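Local coordinates for protein TSC1 N-terminal domain (Chaetomium thermophilum, PDB 7A0M) that probably binds lysosomal phosphoinositide lipids and so helps bring the TSC complex, a regulator of mTORC1 signalling, to the lysosome, at residues K183-F188 and G216-Y221; N190-F195 and N203-L208; Y221-L224 and L228-N231. All coordinates share one frame; numbering follows the deposited sequence.

Interaction 1: K183-F188 and G216-Y221; sequences KDPKGF and GPPHLY
The carbonyl oxygen of Pro218 is met by two carbons of the Pro185 ring, CG at 3.1 Å from Pro218 O and CB slightly farther away; these are close van der Waals contacts, not hydrogen bonds. The two proline rings also touch through their CG atoms, 4.1 Å apart between Pro185 and Pro218. On the His219 side, Pro185 CG lies at the edge of the imidazole, near its plane, with ND1 of His219 the nearest ring atom at 4.5 Å. Pro185 packs against a loop that passes through a left-handed backbone conformation at His219. The same proline opens helix 185-196, directly after the break that ends helix 168-183. Asp184 is the N-cap between these two helices in this all-helical, solenoid-like chain: its OD1 accepts from Gly187 N at 3.1 Å, with an N-H...O angle of 156°, and the donor reaches OD1 from well above the carboxylate plane. Asp184 OD2 lies close beside the Gly187 alpha carbon, on the side where a side chain would be. The first helical turn is secured by Phe188 N, which donates to Asp184 O at 2.9 Å. Phe188 stacks on Phe212 of helix 199-214, and Pro218 touches Lys182 of helix 168-183. Lys186 NZ is held by Gln225 O, farther along the same loop, and by Asn190 OD1.

Interaction 2: N190-F195 and N203-L208; sequences NALNAF and NSAFSL
The helical hairpin formed by helices 185-196 and 199-214 is held here by Leu192 and Phe195 packing against Ala205 and Leu208. The short segments run nearly antiparallel, at 153°, and their axes approach to 9.4 Å, a spacing that suits the small Ala205 in the interface. With CG anti to the backbone N (chi1 -174°), Leu192 sends its two methyls across the gap. CD1 rests on Ala205 CB at 3.8 Å and meets Leu208 CD2 at 4.0 Å, while CD2 of Leu192 lies against Ala205 O at 3.7 Å. One turn on, Phe195 contributes through its root: its CB is 4.2 Å from Ala205 CB, the rest of its side chain leads away, and the side chain also touches Leu149 and Met153 of helix 142-153. Away from the interface, Asn203 O takes two donors from opposite faces of its carbonyl plane. Ser207 N supplies the usual helical bond, and Ser207 OG donates at 2.9 Å to Asn203 O, tilted 31° from that plane, which ties the hydroxyl back onto its own helix. The arrangement is a buried leucine-alanine seam between consecutive antiparallel helices, as in an all-helical, solenoid-like fold.

Interaction 3: Y221-L224 and L228-N231; sequences YLIL and LFGN
Leu224 holds CG anti to its carbonyl carbon (chi1 -63°), and Phe229 holds CG anti to its backbone N (chi1 -171°); together these torsions lay the two side chains side by side, pointing the same way. The Leu224 CD2 methyl sits over one face of the Phe229 ring, 3.8 Å from the centroid and 21° off the ring normal, a CH-pi contact. It is displaced toward the rim, so its closest ring atom is Phe229 CD2 at 3.6 Å. Ile223 uses its longer branch: CG1 and CD1 extend away from the main chain and cross Leu228 at a slant, bringing Ile223 CD1 to 4.1 Å from Leu228 CD2, while Ile223 CG1 comes to 4.2 Å from Phe229 CB. Ile223 lies in a short 3-10 segment, and Leu224 N donates to Tyr221 O at 3.2 Å. Phe229 also makes edge-to-face contacts with the rings of Tyr266 and Phe259, and Met189 of helix 185-196 packs against Ile223 and Leu228. No hydrogen bond joins the two segments, so the turn into helix 228-238 is closed by dispersion and burial of apolar surface, with the aromatic face adding a weak CH-pi attraction.

In the fold
Along the chain, interaction 1 opens at the start of helix 185-196 and closes a mostly helical excursion of 27 residues when the loop after helix 199-214 returns to it. Interaction 2 falls within that excursion, where the chain reverses between the two helices. Interaction 3 starts at Tyr221, where interaction 1 ends, and closes over only three residues into helix 228-238. The contacts also meet in space. Phe188 CZ packs on Leu208 CG, linking interactions 1 and 2; Lys186 CB touches Leu222 CD1, linking 1 and 3; and Asn193 OD1 probably accepts a hydrogen bond from Asn231 ND2, joining helix 185-196 to helix 228-238.

Interaction 1: K183-F188 and G216-Y221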
loop_
_atom_site.group_PDB
_atom_site.type_symbol
_atom_site.label_atom_id
_atom_site.label_comp_id
_atom_site.label_asym_id
_atom_site.label_seq_id
_atom_site.Cartn_x
_atom_site.Cartn_y
_atom_site.Cartn_z
ATOM N N LYS B 183 -30.867 -5.090 -25.916
ATOM C CA LYS B 183 -32.047 -5.938 -25.794
ATOM C C LYS B 183 -31.666 -7.401 -25.590
ATOM O O LYS B 183 -32.317 -8.113 -24.818
ATOM C CB LYS B 183 -32.931 -5.780 -27.032
ATOM C CG LYS B 183 -34.336 -6.327 -26.868
ATOM C CD LYS B 183 -35.173 -5.400 -25.998
ATOM C CE LYS B 183 -36.509 -6.028 -25.632
ATOM N NZ LYS B 183 -37.307 -6.376 -26.840
ATOM N N ASP B 184 -30.616 -7.861 -26.271
ATOM C CA ASP B 184 -30.165 -9.252 -26.213
ATOM C C ASP B 184 -28.658 -9.253 -25.996
ATOM O O ASP B 184 -27.880 -9.416 -26.946
ATOM C CB ASP B 184 -30.546 -10.008 -27.487
ATOM C CG ASP B 184 -30.206 -11.485 -27.416
ATOM O OD1 ASP B 184 -29.947 -11.987 -26.303
ATOM O OD2 ASP B 184 -30.199 -12.143 -28.478
ATOM N N PRO B 185 -28.210 -9.066 -24.751
ATOM C CA PRO B 185 -26.758 -9.025 -24.499
ATOM C C PRO B 185 -26.048 -10.331 -24.808
ATOM O O PRO B 185 -24.953 -10.311 -25.383
ATOM C CB PRO B 185 -26.677 -8.675 -23.005
ATOM C CG PRO B 185 -28.009 -8.069 -22.675
ATOM C CD PRO B 185 -28.993 -8.783 -23.539
ATOM N N LYS B 186 -26.642 -11.470 -24.443
ATOM C CA LYS B 186 -26.018 -12.755 -24.750
ATOM C C LYS B 186 -25.930 -12.978 -26.253
ATOM O O LYS B 186 -24.902 -13.439 -26.761
ATOM C CB LYS B 186 -26.790 -13.893 -24.084
ATOM C CG LYS B 186 -26.278 -15.273 -24.464
ATOM C CD LYS B 186 -26.951 -16.368 -23.655
ATOM C CE LYS B 186 -26.632 -17.743 -24.227
ATOM N NZ LYS B 186 -25.188 -17.887 -24.565
ATOM N N GLY B 187 -27.003 -12.660 -26.982
ATOM C CA GLY B 187 -26.964 -12.792 -28.429
ATOM C C GLY B 187 -25.938 -11.880 -29.074
ATOM O O GLY B 187 -25.314 -12.242 -30.075
ATOM N N PHE B 188 -25.755 -10.679 -28.517
ATOM C CA PHE B 188 -24.745 -9.768 -29.048
ATOM C C PHE B 188 -23.348 -10.367 -28.944
ATOM O O PHE B 188 -22.538 -10.240 -29.868
ATOM C CB PHE B 188 -24.798 -8.428 -28.314
ATOM C CG PHE B 188 -23.777 -7.437 -28.795
ATOM C CD1 PHE B 188 -24.021 -6.656 -29.913
ATOM C CD2 PHE B 188 -22.566 -7.296 -28.139
ATOM C CE1 PHE B 188 -23.078 -5.746 -30.362
ATOM C CE2 PHE B 188 -21.620 -6.394 -28.584
ATOM C CZ PHE B 188 -21.876 -5.616 -29.694
ATOM N N GLY B 216 -23.247 0.472 -21.114
ATOM C CA GLY B 216 -24.002 0.038 -19.964
ATOM C C GLY B 216 -25.162 -0.887 -20.283
ATOM O O GLY B 216 -26.320 -0.580 -19.983
ATOM N N PRO B 217 -24.884 -2.037 -20.893
ATOM C CA PRO B 217 -25.950 -2.995 -21.167
ATOM C C PRO B 217 -26.188 -3.878 -19.957
ATOM O O PRO B 217 -25.304 -4.020 -19.097
ATOM C CB PRO B 217 -25.393 -3.803 -22.346
ATOM C CG PRO B 217 -23.927 -3.840 -22.069
ATOM C CD PRO B 217 -23.578 -2.544 -21.358
ATOM N N PRO B 218 -27.362 -4.485 -19.844
ATOM C CA PRO B 218 -27.638 -5.351 -18.696
ATOM C C PRO B 218 -27.065 -6.748 -18.899
ATOM O O PRO B 218 -26.679 -7.142 -20.000
ATOM C CB PRO B 218 -29.168 -5.384 -18.651
ATOM C CG PRO B 218 -29.564 -5.252 -20.084
ATOM C CD PRO B 218 -28.543 -4.329 -20.713
ATOM N N HIS B 219 -27.000 -7.487 -17.790
ATOM C CA HIS B 219 -26.718 -8.924 -17.807
ATOM C C HIS B 219 -25.370 -9.238 -18.455
ATOM O O HIS B 219 -25.239 -10.199 -19.214
ATOM C CB HIS B 219 -27.845 -9.683 -18.509
ATOM C CG HIS B 219 -29.211 -9.323 -18.015
ATOM N ND1 HIS B 219 -30.139 -8.676 -18.802
ATOM C CD2 HIS B 219 -29.800 -9.502 -16.809
ATOM C CE1 HIS B 219 -31.245 -8.481 -18.107
ATOM N NE2 HIS B 219 -31.065 -8.973 -16.893
ATOM N N LEU B 220 -24.357 -8.420 -18.158
ATOM C CA LEU B 220 -23.023 -8.676 -18.691
ATOM C C LEU B 220 -22.435 -9.987 -18.183
ATOM O O LEU B 220 -21.513 -10.521 -18.809
ATOM C CB LEU B 220 -22.082 -7.519 -18.354
ATOM C CG LEU B 220 -22.179 -6.310 -19.284
ATOM C CD1 LEU B 220 -21.224 -5.216 -18.846
ATOM C CD2 LEU B 220 -21.892 -6.727 -20.717
ATOM N N TYR B 221 -22.941 -10.516 -17.066
ATOM C CA TYR B 221 -22.469 -11.804 -16.569
ATOM C C TYR B 221 -22.783 -12.946 -17.527
ATOM O O TYR B 221 -22.175 -14.016 -17.418
ATOM C CB TYR B 221 -23.084 -12.094 -15.198
ATOM C CG TYR B 221 -24.597 -12.061 -15.184
ATOM C CD1 TYR B 221 -25.340 -13.189 -15.514
ATOM C CD2 TYR B 221 -25.282 -10.905 -14.837
ATOM C CE1 TYR B 221 -26.720 -13.163 -15.502
ATOM C CE2 TYR B 221 -26.663 -10.870 -14.821
ATOM C CZ TYR B 221 -27.377 -12.001 -15.156
ATOM O OH TYR B 221 -28.752 -11.971 -15.142
#

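Interaction 2: N190-F195 and N203-L208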
loop_
_atom_site.group_PDB
_atom_site.type_symbol
_atom_site.label_atom_id
_atom_site.label_comp_id
_atom_site.label_asym_id
_atom_site.label_seq_id
_atom_site.Cartn_x
_atom_site.Cartn_y
_atom_site.Cartn_z
ATOM N N ASN B 190 -22.546 -13.647 -28.435
ATOM C CA ASN B 190 -22.439 -14.858 -29.244
ATOM C C ASN B 190 -22.105 -14.513 -30.690
ATOM O O ASN B 190 -21.231 -15.136 -31.304
ATOM C CB ASN B 190 -23.737 -15.664 -29.175
ATOM C CG ASN B 190 -23.700 -16.743 -28.113
ATOM O OD1 ASN B 190 -24.614 -16.859 -27.296
ATOM N ND2 ASN B 190 -22.638 -17.541 -28.118
ATOM N N ALA B 191 -22.799 -13.520 -31.251
ATOM C CA ALA B 191 -22.535 -13.107 -32.624
ATOM C C ALA B 191 -21.155 -12.473 -32.760
ATOM O O ALA B 191 -20.488 -12.641 -33.787
ATOM C CB ALA B 191 -23.622 -12.143 -33.096
ATOM N N LEU B 192 -20.712 -11.736 -31.737
ATOM C CA LEU B 192 -19.400 -11.101 -31.801
ATOM C C LEU B 192 -18.274 -12.125 -31.724
ATOM O O LEU B 192 -17.189 -11.893 -32.269
ATOM C CB LEU B 192 -19.259 -10.070 -30.680
ATOM C CG LEU B 192 -17.994 -9.208 -30.704
ATOM C CD1 LEU B 192 -17.974 -8.324 -31.943
ATOM C CD2 LEU B 192 -17.880 -8.373 -29.440
ATOM N N ASN B 193 -18.514 -13.257 -31.055
ATOM C CA ASN B 193 -17.471 -14.266 -30.891
ATOM C C ASN B 193 -16.981 -14.801 -32.231
ATOM O O ASN B 193 -15.800 -15.143 -32.366
ATOM C CB ASN B 193 -17.984 -15.409 -30.016
ATOM C CG ASN B 193 -16.936 -16.482 -29.783
ATOM O OD1 ASN B 193 -16.018 -16.305 -28.983
ATOM N ND2 ASN B 193 -17.071 -17.601 -30.483
ATOM N N ALA B 194 -17.868 -14.894 -33.225
ATOM C CA ALA B 194 -17.456 -15.359 -34.546
ATOM C C ALA B 194 -16.412 -14.434 -35.161
ATOM O O ALA B 194 -15.464 -14.897 -35.806
ATOM C CB ALA B 194 -18.671 -15.482 -35.463
ATOM N N PHE B 195 -16.568 -13.122 -34.973
ATOM C CA PHE B 195 -15.599 -12.170 -35.499
ATOM C C PHE B 195 -14.337 -12.085 -34.650
ATOM O O PHE B 195 -13.287 -11.682 -35.164
ATOM C CB PHE B 195 -16.236 -10.784 -35.630
ATOM C CG PHE B 195 -17.277 -10.697 -36.710
ATOM C CD1 PHE B 195 -18.596 -11.035 -36.457
ATOM C CD2 PHE B 195 -16.933 -10.273 -37.984
ATOM C CE1 PHE B 195 -19.550 -10.956 -37.456
ATOM C CE2 PHE B 195 -17.883 -10.188 -38.985
ATOM C CZ PHE B 195 -19.193 -10.530 -38.719
ATOM N N ASN B 203 -9.207 -6.998 -33.888
ATOM C CA ASN B 203 -9.025 -5.651 -33.352
ATOM C C ASN B 203 -10.339 -4.880 -33.339
ATOM O O ASN B 203 -10.678 -4.223 -32.346
ATOM C CB ASN B 203 -7.960 -4.903 -34.155
ATOM C CG ASN B 203 -6.555 -5.401 -33.869
ATOM O OD1 ASN B 203 -6.311 -6.055 -32.855
ATOM N ND2 ASN B 203 -5.623 -5.087 -34.761
ATOM N N SER B 204 -11.091 -4.939 -34.439
ATOM C CA SER B 204 -12.368 -4.235 -34.494
ATOM C C SER B 204 -13.386 -4.857 -33.545
ATOM O O SER B 204 -14.154 -4.140 -32.893
ATOM C CB SER B 204 -12.900 -4.231 -35.927
ATOM O OG SER B 204 -12.093 -3.429 -36.773
ATOM N N ALA B 205 -13.407 -6.190 -33.458
ATOM C CA ALA B 205 -14.347 -6.863 -32.564
ATOM C C ALA B 205 -14.100 -6.491 -31.108
ATOM O O ALA B 205 -15.049 -6.234 -30.358
ATOM C CB ALA B 205 -14.259 -8.377 -32.754
ATOM N N PHE B 206 -12.834 -6.461 -30.686
ATOM C CA PHE B 206 -12.525 -6.066 -29.315
ATOM C C PHE B 206 -12.875 -4.605 -29.068
ATOM O O PHE B 206 -13.310 -4.242 -27.968
ATOM C CB PHE B 206 -11.050 -6.327 -29.013
ATOM C CG PHE B 206 -10.738 -7.767 -28.716
ATOM C CD1 PHE B 206 -11.744 -8.647 -28.354
ATOM C CD2 PHE B 206 -9.439 -8.240 -28.803
ATOM C CE1 PHE B 206 -11.460 -9.971 -28.081
ATOM C CE2 PHE B 206 -9.150 -9.564 -28.533
ATOM C CZ PHE B 206 -10.161 -10.431 -28.171
ATOM N N SER B 207 -12.686 -3.750 -30.075
ATOM C CA SER B 207 -13.080 -2.350 -29.942
ATOM C C SER B 207 -14.588 -2.220 -29.769
ATOM O O SER B 207 -15.060 -1.453 -28.922
ATOM C CB SER B 207 -12.605 -1.553 -31.157
ATOM O OG SER B 207 -11.191 -1.545 -31.242
ATOM N N LEU B 208 -15.358 -2.960 -30.568
ATOM C CA LEU B 208 -16.811 -2.922 -30.442
ATOM C C LEU B 208 -17.264 -3.472 -29.095
ATOM O O LEU B 208 -18.249 -2.993 -28.519
ATOM C CB LEU B 208 -17.455 -3.705 -31.586
ATOM C CG LEU B 208 -18.983 -3.734 -31.630
ATOM C CD1 LEU B 208 -19.543 -2.336 -31.839
ATOM C CD2 LEU B 208 -19.460 -4.674 -32.720
#

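Interaction 3: Y221-L224 and L228-N231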
loop_
_atom_site.group_PDB
_atom_site.type_symbol
_atom_site.label_atom_id
_atom_site.label_comp_id
_atom_site.label_asym_id
_atom_site.label_seq_id
_atom_site.Cartn_x
_atom_site.Cartn_y
_atom_site.Cartn_z
ATOM N N TYR B 221 -22.941 -10.516 -17.066
ATOM C CA TYR B 221 -22.469 -11.804 -16.569
ATOM C C TYR B 221 -22.783 -12.946 -17.527
ATOM O O TYR B 221 -22.175 -14.016 -17.418
ATOM C CB TYR B 221 -23.084 -12.094 -15.198
ATOM C CG TYR B 221 -24.597 -12.061 -15.184
ATOM C CD1 TYR B 221 -25.340 -13.189 -15.514
ATOM C CD2 TYR B 221 -25.282 -10.905 -14.837
ATOM C CE1 TYR B 221 -26.720 -13.163 -15.502
ATOM C CE2 TYR B 221 -26.663 -10.870 -14.821
ATOM C CZ TYR B 221 -27.377 -12.001 -15.156
ATOM O OH TYR B 221 -28.752 -11.971 -15.142
ATOM N N LEU B 222 -23.716 -12.744 -18.462
ATOM C CA LEU B 222 -24.044 -13.773 -19.440
ATOM C C LEU B 222 -22.886 -14.088 -20.380
ATOM O O LEU B 222 -22.973 -15.061 -21.136
ATOM C CB LEU B 222 -25.268 -13.349 -20.257
ATOM C CG LEU B 222 -26.602 -13.270 -19.513
ATOM C CD1 LEU B 222 -27.714 -12.824 -20.449
ATOM C CD2 LEU B 222 -26.942 -14.609 -18.874
ATOM N N ILE B 223 -21.813 -13.292 -20.355
ATOM C CA ILE B 223 -20.639 -13.581 -21.170
ATOM C C ILE B 223 -19.958 -14.874 -20.741
ATOM O O ILE B 223 -19.195 -15.458 -21.517
ATOM C CB ILE B 223 -19.655 -12.393 -21.125
ATOM C CG1 ILE B 223 -18.645 -12.492 -22.271
ATOM C CG2 ILE B 223 -18.941 -12.340 -19.786
ATOM C CD1 ILE B 223 -17.647 -11.364 -22.305
ATOM N N LEU B 224 -20.207 -15.339 -19.518
ATOM C CA LEU B 224 -19.623 -16.603 -19.092
ATOM C C LEU B 224 -20.363 -17.791 -19.690
ATOM O O LEU B 224 -19.761 -18.852 -19.899
ATOM C CB LEU B 224 -19.613 -16.692 -17.568
ATOM C CG LEU B 224 -18.756 -15.631 -16.880
ATOM C CD1 LEU B 224 -18.692 -15.892 -15.392
ATOM C CD2 LEU B 224 -17.360 -15.602 -17.482
ATOM N N LEU B 228 -17.316 -16.180 -25.709
ATOM C CA LEU B 228 -16.522 -14.971 -25.921
ATOM C C LEU B 228 -15.470 -14.784 -24.833
ATOM O O LEU B 228 -14.331 -14.401 -25.129
ATOM C CB LEU B 228 -17.432 -13.747 -26.004
ATOM C CG LEU B 228 -16.710 -12.422 -26.259
ATOM C CD1 LEU B 228 -15.864 -12.515 -27.517
ATOM C CD2 LEU B 228 -17.701 -11.274 -26.368
ATOM N N PHE B 229 -15.832 -15.036 -23.572
ATOM C CA PHE B 229 -14.902 -14.803 -22.468
ATOM C C PHE B 229 -13.639 -15.645 -22.613
ATOM O O PHE B 229 -12.522 -15.138 -22.453
ATOM C CB PHE B 229 -15.589 -15.093 -21.133
ATOM C CG PHE B 229 -14.781 -14.683 -19.936
ATOM C CD1 PHE B 229 -14.635 -13.345 -19.607
ATOM C CD2 PHE B 229 -14.164 -15.634 -19.142
ATOM C CE1 PHE B 229 -13.888 -12.965 -18.505
ATOM C CE2 PHE B 229 -13.418 -15.262 -18.040
ATOM C CZ PHE B 229 -13.280 -13.926 -17.721
ATOM N N GLY B 230 -13.797 -16.938 -22.909
ATOM C CA GLY B 230 -12.639 -17.797 -23.090
ATOM C C GLY B 230 -11.735 -17.362 -24.227
ATOM O O GLY B 230 -10.516 -17.541 -24.159
ATOM N N ASN B 231 -12.310 -16.783 -25.283
ATOM C CA ASN B 231 -11.502 -16.338 -26.411
ATOM C C ASN B 231 -10.798 -15.018 -26.123
ATOM O O ASN B 231 -9.747 -14.742 -26.714
ATOM C CB ASN B 231 -12.367 -16.221 -27.667
ATOM C CG ASN B 231 -12.667 -17.570 -28.290
ATOM O OD1 ASN B 231 -11.814 -18.458 -28.312
ATOM N ND2 ASN B 231 -13.883 -17.732 -28.797
#